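Local coordinates for protein cytochrome c2 iso-2 (Rhodospirillum centenum, PDB 1JDL) that carries electrons through a covalently bound heme c, serving as donor to the photooxidised bacteriochlorophyll of purple photosynthetic bacteria and possibly also in respiration, at residues V11-K14 with C15-C18; I69-L72 with P73-A77. One frame throughout, in Å; residues are numbered along the deposited sequence.

Interaction 1: V11-K14 with C15-C18. With HEM (protoporphyrin IX containing Fe), chain B.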
loop_
_atom_site.group_PDB
_atom_site.type_symbol
_atom_site.label_atom_id
_atom_site.label_comp_id
_atom_site.label_asym_id
_atom_site.label_seq_id
_atom_site.Cartn_x
_atom_site.Cartn_y
_atom_site.Cartn_z
ATOM N N VAL A 11 -1.627 15.209 -2.524
ATOM C CA VAL A 11 -1.931 14.003 -3.279
ATOM C C VAL A 11 -2.691 13.035 -2.376
ATOM O O VAL A 11 -3.581 12.315 -2.827
ATOM C CB VAL A 11 -0.644 13.310 -3.782
ATOM C CG1 VAL A 11 -0.991 11.996 -4.465
ATOM C CG2 VAL A 11 0.095 14.218 -4.753
ATOM N N PHE A 12 -2.348 13.032 -1.091
ATOM C CA PHE A 12 -2.998 12.132 -0.148
ATOM C C PHE A 12 -4.502 12.367 -0.047
ATOM O O PHE A 12 -5.233 11.531 0.485
ATOM C CB PHE A 12 -2.374 12.258 1.243
ATOM C CG PHE A 12 -2.746 11.139 2.168
ATOM C CD1 PHE A 12 -2.177 9.878 2.014
ATOM C CD2 PHE A 12 -3.704 11.323 3.160
ATOM C CE1 PHE A 12 -2.559 8.818 2.831
ATOM C CE2 PHE A 12 -4.093 10.270 3.981
ATOM C CZ PHE A 12 -3.518 9.015 3.814
ATOM N N LYS A 13 -4.969 13.512 -0.535
ATOM C CA LYS A 13 -6.396 13.792 -0.501
ATOM C C LYS A 13 -7.116 12.711 -1.306
ATOM O O LYS A 13 -8.272 12.388 -1.034
ATOM C CB LYS A 13 -6.688 15.172 -1.098
ATOM C CG LYS A 13 -6.172 16.325 -0.253
ATOM C CD LYS A 13 -6.513 17.667 -0.884
ATOM C CE LYS A 13 -6.065 18.820 -0.003
ATOM N NZ LYS A 13 -6.377 20.141 -0.621
ATOM N N LYS A 14 -6.416 12.154 -2.288
ATOM C CA LYS A 14 -6.967 11.099 -3.136
ATOM C C LYS A 14 -7.001 9.752 -2.419
ATOM O O LYS A 14 -7.567 8.786 -2.936
ATOM C CB LYS A 14 -6.144 10.957 -4.417
ATOM C CG LYS A 14 -6.173 12.185 -5.316
ATOM C CD LYS A 14 -5.351 11.953 -6.570
ATOM C CE LYS A 14 -5.419 13.154 -7.499
ATOM N NZ LYS A 14 -4.693 12.889 -8.770
ATOM N N CYS A 15 -6.384 9.685 -1.241
ATOM C CA CYS A 15 -6.355 8.448 -0.463
ATOM C C CYS A 15 -7.261 8.535 0.751
ATOM O O CYS A 15 -7.699 7.510 1.272
ATOM C CB CYS A 15 -4.947 8.154 0.072
ATOM S SG CYS A 15 -3.574 8.473 -1.019
ATOM N N MET A 16 -7.530 9.760 1.201
ATOM C CA MET A 16 -8.326 9.993 2.404
ATOM C C MET A 16 -9.725 9.406 2.484
ATOM O O MET A 16 -10.261 9.238 3.582
ATOM C CB MET A 16 -8.402 11.490 2.701
ATOM C CG MET A 16 -7.062 12.109 3.041
ATOM S SD MET A 16 -7.259 13.739 3.769
ATOM C CE MET A 16 -8.052 14.611 2.417
ATOM N N ALA A 17 -10.328 9.099 1.344
ATOM C CA ALA A 17 -11.663 8.527 1.365
ATOM C C ALA A 17 -11.632 7.156 2.023
ATOM O O ALA A 17 -12.629 6.714 2.593
ATOM C CB ALA A 17 -12.208 8.408 -0.054
ATOM N N CYS A 18 -10.478 6.495 1.965
ATOM C CA CYS A 18 -10.348 5.149 2.515
ATOM C C CYS A 18 -9.232 4.919 3.518
ATOM O O CYS A 18 -9.215 3.890 4.194
ATOM C CB CYS A 18 -10.159 4.159 1.374
ATOM S SG CYS A 18 -11.359 4.369 0.072
HETATM C CHA HEM B . -4.519 -1.156 0.842
HETATM C CHB HEM B . -1.998 2.814 -0.229
HETATM C CHC HEM B . -6.026 4.891 -1.908
HETATM C CHD HEM B . -8.588 1.158 -0.337
HETATM C C1A HEM B . -3.460 -0.269 0.640
HETATM C C2A HEM B . -2.072 -0.589 0.874
HETATM C C3A HEM B . -1.373 0.535 0.563
HETATM C C4A HEM B . -2.333 1.534 0.156
HETATM C CMA HEM B . 0.137 0.712 0.576
HETATM C CAA HEM B . -1.552 -1.886 1.509
HETATM C CBA HEM B . -1.544 -1.676 3.022
HETATM C CGA HEM B . -1.170 -2.923 3.829
HETATM O O1A HEM B . -0.799 -3.955 3.236
HETATM O O2A HEM B . -1.242 -2.861 5.073
HETATM C C1B HEM B . -2.895 3.733 -0.755
HETATM C C2B HEM B . -2.541 5.050 -1.222
HETATM C C3B HEM B . -3.639 5.511 -1.893
HETATM C C4B HEM B . -4.700 4.622 -1.607
HETATM C CMB HEM B . -1.209 5.742 -0.965
HETATM C CAB HEM B . -3.750 6.461 -2.929
HETATM C CBB HEM B . -2.641 7.231 -3.627
HETATM C C1C HEM B . -7.066 4.039 -1.672
HETATM C C2C HEM B . -8.451 4.314 -1.991
HETATM C C3C HEM B . -9.124 3.189 -1.697
HETATM C C4C HEM B . -8.209 2.331 -0.971
HETATM C CMC HEM B . -9.017 5.630 -2.529
HETATM C CAC HEM B . -10.396 2.758 -2.135
HETATM C CBC HEM B . -11.478 3.511 -2.903
HETATM C C1D HEM B . -7.719 0.232 0.194
HETATM C C2D HEM B . -8.127 -1.059 0.695
HETATM C C3D HEM B . -6.982 -1.757 0.959
HETATM C C4D HEM B . -5.873 -0.854 0.631
HETATM C CMD HEM B . -9.559 -1.584 0.835
HETATM C CAD HEM B . -6.889 -3.222 1.393
HETATM C CBD HEM B . -6.756 -4.054 0.112
HETATM C CGD HEM B . -6.793 -5.550 0.346
HETATM O O1D HEM B . -6.732 -6.296 -0.656
HETATM O O2D HEM B . -6.878 -5.990 1.513
HETATM N NA HEM B . -3.615 1.028 0.181
HETATM N NB HEM B . -4.231 3.470 -0.979
HETATM N NC HEM B . -6.920 2.805 -1.063
HETATM N ND HEM B . -6.341 0.367 0.160
HETATM FE FE HEM B . -5.274 1.911 -0.466
HETATM O O HOH W 1 -10.170 10.453 -1.353
#

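Interaction 2: I69-L72 with P73-A77. With HEM (protoporphyrin IX containing Fe), chain B.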
loop_
_atom_site.group_PDB
_atom_site.type_symbol
_atom_site.label_atom_id
_atom_site.label_comp_id
_atom_site.label_asym_id
_atom_site.label_seq_id
_atom_site.Cartn_x
_atom_site.Cartn_y
_atom_site.Cartn_z
ATOM N N ILE A 69 5.753 2.657 -4.582
ATOM C CA ILE A 69 5.780 3.380 -5.848
ATOM C C ILE A 69 5.401 2.479 -7.022
ATOM O O ILE A 69 4.656 2.889 -7.910
ATOM C CB ILE A 69 7.186 3.982 -6.112
ATOM C CG1 ILE A 69 7.466 5.105 -5.113
ATOM C CG2 ILE A 69 7.282 4.499 -7.544
ATOM C CD1 ILE A 69 6.569 6.311 -5.278
ATOM N N ALA A 70 5.909 1.250 -7.022
ATOM C CA ALA A 70 5.630 0.304 -8.101
ATOM C C ALA A 70 4.229 -0.286 -8.013
ATOM O O ALA A 70 3.670 -0.741 -9.011
ATOM C CB ALA A 70 6.657 -0.817 -8.085
ATOM N N TYR A 71 3.676 -0.274 -6.808
ATOM C CA TYR A 71 2.349 -0.818 -6.522
ATOM C C TYR A 71 1.184 0.089 -6.925
ATOM O O TYR A 71 0.216 -0.364 -7.530
ATOM C CB TYR A 71 2.277 -1.109 -5.020
ATOM C CG TYR A 71 0.899 -1.286 -4.409
ATOM C CD1 TYR A 71 0.205 -2.490 -4.524
ATOM C CD2 TYR A 71 0.331 -0.268 -3.642
ATOM C CE1 TYR A 71 -1.021 -2.682 -3.875
ATOM C CE2 TYR A 71 -0.891 -0.442 -2.998
ATOM C CZ TYR A 71 -1.556 -1.648 -3.113
ATOM O OH TYR A 71 -2.740 -1.827 -2.437
ATOM N N LEU A 72 1.293 1.368 -6.590
ATOM C CA LEU A 72 0.222 2.332 -6.842
ATOM C C LEU A 72 -0.399 2.461 -8.236
ATOM O O LEU A 72 -1.596 2.722 -8.349
ATOM C CB LEU A 72 0.650 3.714 -6.340
ATOM C CG LEU A 72 0.726 3.836 -4.812
ATOM C CD1 LEU A 72 1.261 5.201 -4.432
ATOM C CD2 LEU A 72 -0.651 3.604 -4.197
ATOM N N PRO A 73 0.384 2.274 -9.313
ATOM C CA PRO A 73 -0.249 2.410 -10.631
ATOM C C PRO A 73 -1.236 1.298 -10.995
ATOM O O PRO A 73 -2.115 1.488 -11.837
ATOM C CB PRO A 73 0.947 2.488 -11.582
ATOM C CG PRO A 73 1.990 1.682 -10.887
ATOM C CD PRO A 73 1.840 2.087 -9.437
ATOM N N ASP A 74 -1.100 0.145 -10.349
ATOM C CA ASP A 74 -1.975 -0.998 -10.600
ATOM C C ASP A 74 -1.743 -1.994 -9.468
ATOM O O ASP A 74 -0.911 -2.894 -9.582
ATOM C CB ASP A 74 -1.623 -1.661 -11.939
ATOM C CG ASP A 74 -2.685 -2.646 -12.404
ATOM O OD1 ASP A 74 -3.339 -3.276 -11.547
ATOM O OD2 ASP A 74 -2.857 -2.799 -13.632
ATOM N N PRO A 75 -2.471 -1.837 -8.352
ATOM C CA PRO A 75 -2.337 -2.723 -7.192
ATOM C C PRO A 75 -2.384 -4.218 -7.512
ATOM O O PRO A 75 -1.504 -4.974 -7.094
ATOM C CB PRO A 75 -3.486 -2.275 -6.290
ATOM C CG PRO A 75 -3.558 -0.809 -6.571
ATOM C CD PRO A 75 -3.447 -0.767 -8.083
ATOM N N ASN A 76 -3.405 -4.644 -8.250
ATOM C CA ASN A 76 -3.550 -6.052 -8.608
ATOM C C ASN A 76 -2.361 -6.600 -9.384
ATOM O O ASN A 76 -1.844 -7.677 -9.069
ATOM C CB ASN A 76 -4.821 -6.257 -9.432
ATOM C CG ASN A 76 -6.051 -6.402 -8.571
ATOM O OD1 ASN A 76 -7.053 -5.711 -8.772
ATOM N ND2 ASN A 76 -5.991 -7.315 -7.606
ATOM N N ALA A 77 -1.929 -5.861 -10.402
ATOM C CA ALA A 77 -0.806 -6.292 -11.224
ATOM C C ALA A 77 0.449 -6.496 -10.390
ATOM O O ALA A 77 1.156 -7.488 -10.559
ATOM C CB ALA A 77 -0.543 -5.275 -12.327
HETATM C CHA HEM B . -4.519 -1.156 0.842
HETATM C CHB HEM B . -1.998 2.814 -0.229
HETATM C CHC HEM B . -6.026 4.891 -1.908
HETATM C CHD HEM B . -8.588 1.158 -0.337
HETATM C C1A HEM B . -3.460 -0.269 0.640
HETATM C C2A HEM B . -2.072 -0.589 0.874
HETATM C C3A HEM B . -1.373 0.535 0.563
HETATM C C4A HEM B . -2.333 1.534 0.156
HETATM C CMA HEM B . 0.137 0.712 0.576
HETATM C CAA HEM B . -1.552 -1.886 1.509
HETATM C CBA HEM B . -1.544 -1.676 3.022
HETATM C CGA HEM B . -1.170 -2.923 3.829
HETATM O O1A HEM B . -0.799 -3.955 3.236
HETATM O O2A HEM B . -1.242 -2.861 5.073
HETATM C C1B HEM B . -2.895 3.733 -0.755
HETATM C C2B HEM B . -2.541 5.050 -1.222
HETATM C C3B HEM B . -3.639 5.511 -1.893
HETATM C C4B HEM B . -4.700 4.622 -1.607
HETATM C CMB HEM B . -1.209 5.742 -0.965
HETATM C CAB HEM B . -3.750 6.461 -2.929
HETATM C CBB HEM B . -2.641 7.231 -3.627
HETATM C C1C HEM B . -7.066 4.039 -1.672
HETATM C C2C HEM B . -8.451 4.314 -1.991
HETATM C C3C HEM B . -9.124 3.189 -1.697
HETATM C C4C HEM B . -8.209 2.331 -0.971
HETATM C CMC HEM B . -9.017 5.630 -2.529
HETATM C CAC HEM B . -10.396 2.758 -2.135
HETATM C CBC HEM B . -11.478 3.511 -2.903
HETATM C C1D HEM B . -7.719 0.232 0.194
HETATM C C2D HEM B . -8.127 -1.059 0.695
HETATM C C3D HEM B . -6.982 -1.757 0.959
HETATM C C4D HEM B . -5.873 -0.854 0.631
HETATM C CMD HEM B . -9.559 -1.584 0.835
HETATM C CAD HEM B . -6.889 -3.222 1.393
HETATM C CBD HEM B . -6.756 -4.054 0.112
HETATM C CGD HEM B . -6.793 -5.550 0.346
HETATM O O1D HEM B . -6.732 -6.296 -0.656
HETATM O O2D HEM B . -6.878 -5.990 1.513
HETATM N NA HEM B . -3.615 1.028 0.181
HETATM N NB HEM B . -4.231 3.470 -0.979
HETATM N NC HEM B . -6.920 2.805 -1.063
HETATM N ND HEM B . -6.341 0.367 0.160
HETATM FE FE HEM B . -5.274 1.911 -0.466
HETATM O O HOH W 2 1.705 -1.958 -10.519
#

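Interaction 1: V11-K14 with C15-C18
Cys15 lays its CB over one face of the Phe12 ring, a CH-pi contact of 3.9 Å from that carbon to the ring centroid, offset toward the rim. Its sulfur continues past the ring obliquely, with Phe12 CD1 and Cys15 SG 3.6 Å apart, toward the heme, to which Cys15 is covalently attached. With CG anti to the backbone N (chi1 -166°) the Phe12 ring is carried beside its own carbonyl, toward Cys15, and a chi2 of 75° turns its face to the CB. Met16 CG comes to the same ring obliquely, 3.5 Å from Phe12 CD2. The backbone ties these residues together: Phe12 O accepts from both Cys15 N (2.8 Å) and Met16 N (3.0 Å), the former from well above the carbonyl plane, the latter nearly head-on. This tight turn opens the Cys-X-X-Cys-His heme-binding motif of cytochromes c, in which Cys18 makes the second thioether link.

Lys13 and Met16 line the exposed side, whereas Lys14 reaches a salt bridge with Glu107 of helix 105-115. Met16 bends back at chi3 to lie alongside Lys13, its CE 3.7 Å from Lys13 CG, and a water joins Lys13 O to Ala17 N at this solvent side. An alanine in place of Phe12 takes away the ring shared by Cys15 CB and Met16 CG and would probably open a gap beside the heme attachment. The turn follows helix 5-11 directly, and helix 105-115 packs against it through Val111 and Leu115 at the Phe12 ring, where Tyr114 also meets it.

Interaction 2: I69-L72 with P73-A77
Tyr71 and Pro75 meet side chain to side chain at about a right angle, the proline passing over one face of the phenol ring. From CB, the tyrosine side chain leads away from 73-77, but a chi1 of 162°, which sets CG beside the residue's own carbonyl carbon, returns the ring to it. Tyr71 CD1 then lies 3.7 Å from Pro75 CA, and Tyr71 CE1 reaches Pro75 CB at 3.5 Å. Tyr71 CE2 comes obliquely to heme C3A (3.7 Å), while CZ remains near Pro75 CB. The tip, Tyr71 OH, ends 3.5 Å from heme C1A, and the side chain also touches Met98, an axial ligand of the heme iron.

The backbone here folds in a type I beta turn from Tyr71 to Asp74, closed by Asp74 N donating to Tyr71 O (3.2 Å). Asp74 then N-caps helix 75-85, its OD1 accepting from Ala77 N at 3.2 Å, and a water links Ala70 O with Asp74 O. Neither proline nitrogen has a hydrogen to donate, so the turn bond, the cap and the water supply the polar links across this corner, while the tyrosine meets the heme by van der Waals contact through both ring carbon and hydroxyl oxygen.

Both interactions are short-range turns touching the same heme, with centres about 16 Å apart and nearest atoms about 7 Å apart. Interaction 1 attaches the cofactor covalently and grades from a buried aromatic and sulfur interior to exposed lysines and methionine; interaction 2 lies nearer the centre of the chain and meets the porphyrin through noncovalent contacts of tyrosine and leucine. Helix 105-115 is their common neighbour: Val111 touches Val11 and Phe12 of 11-14 as well as Leu72 of 69-72. Their turns also differ, since one carbonyl takes two backbone donors in 11-18, whereas in 69-77 prolines restrict the donors and an aspartate caps the start of the next helix.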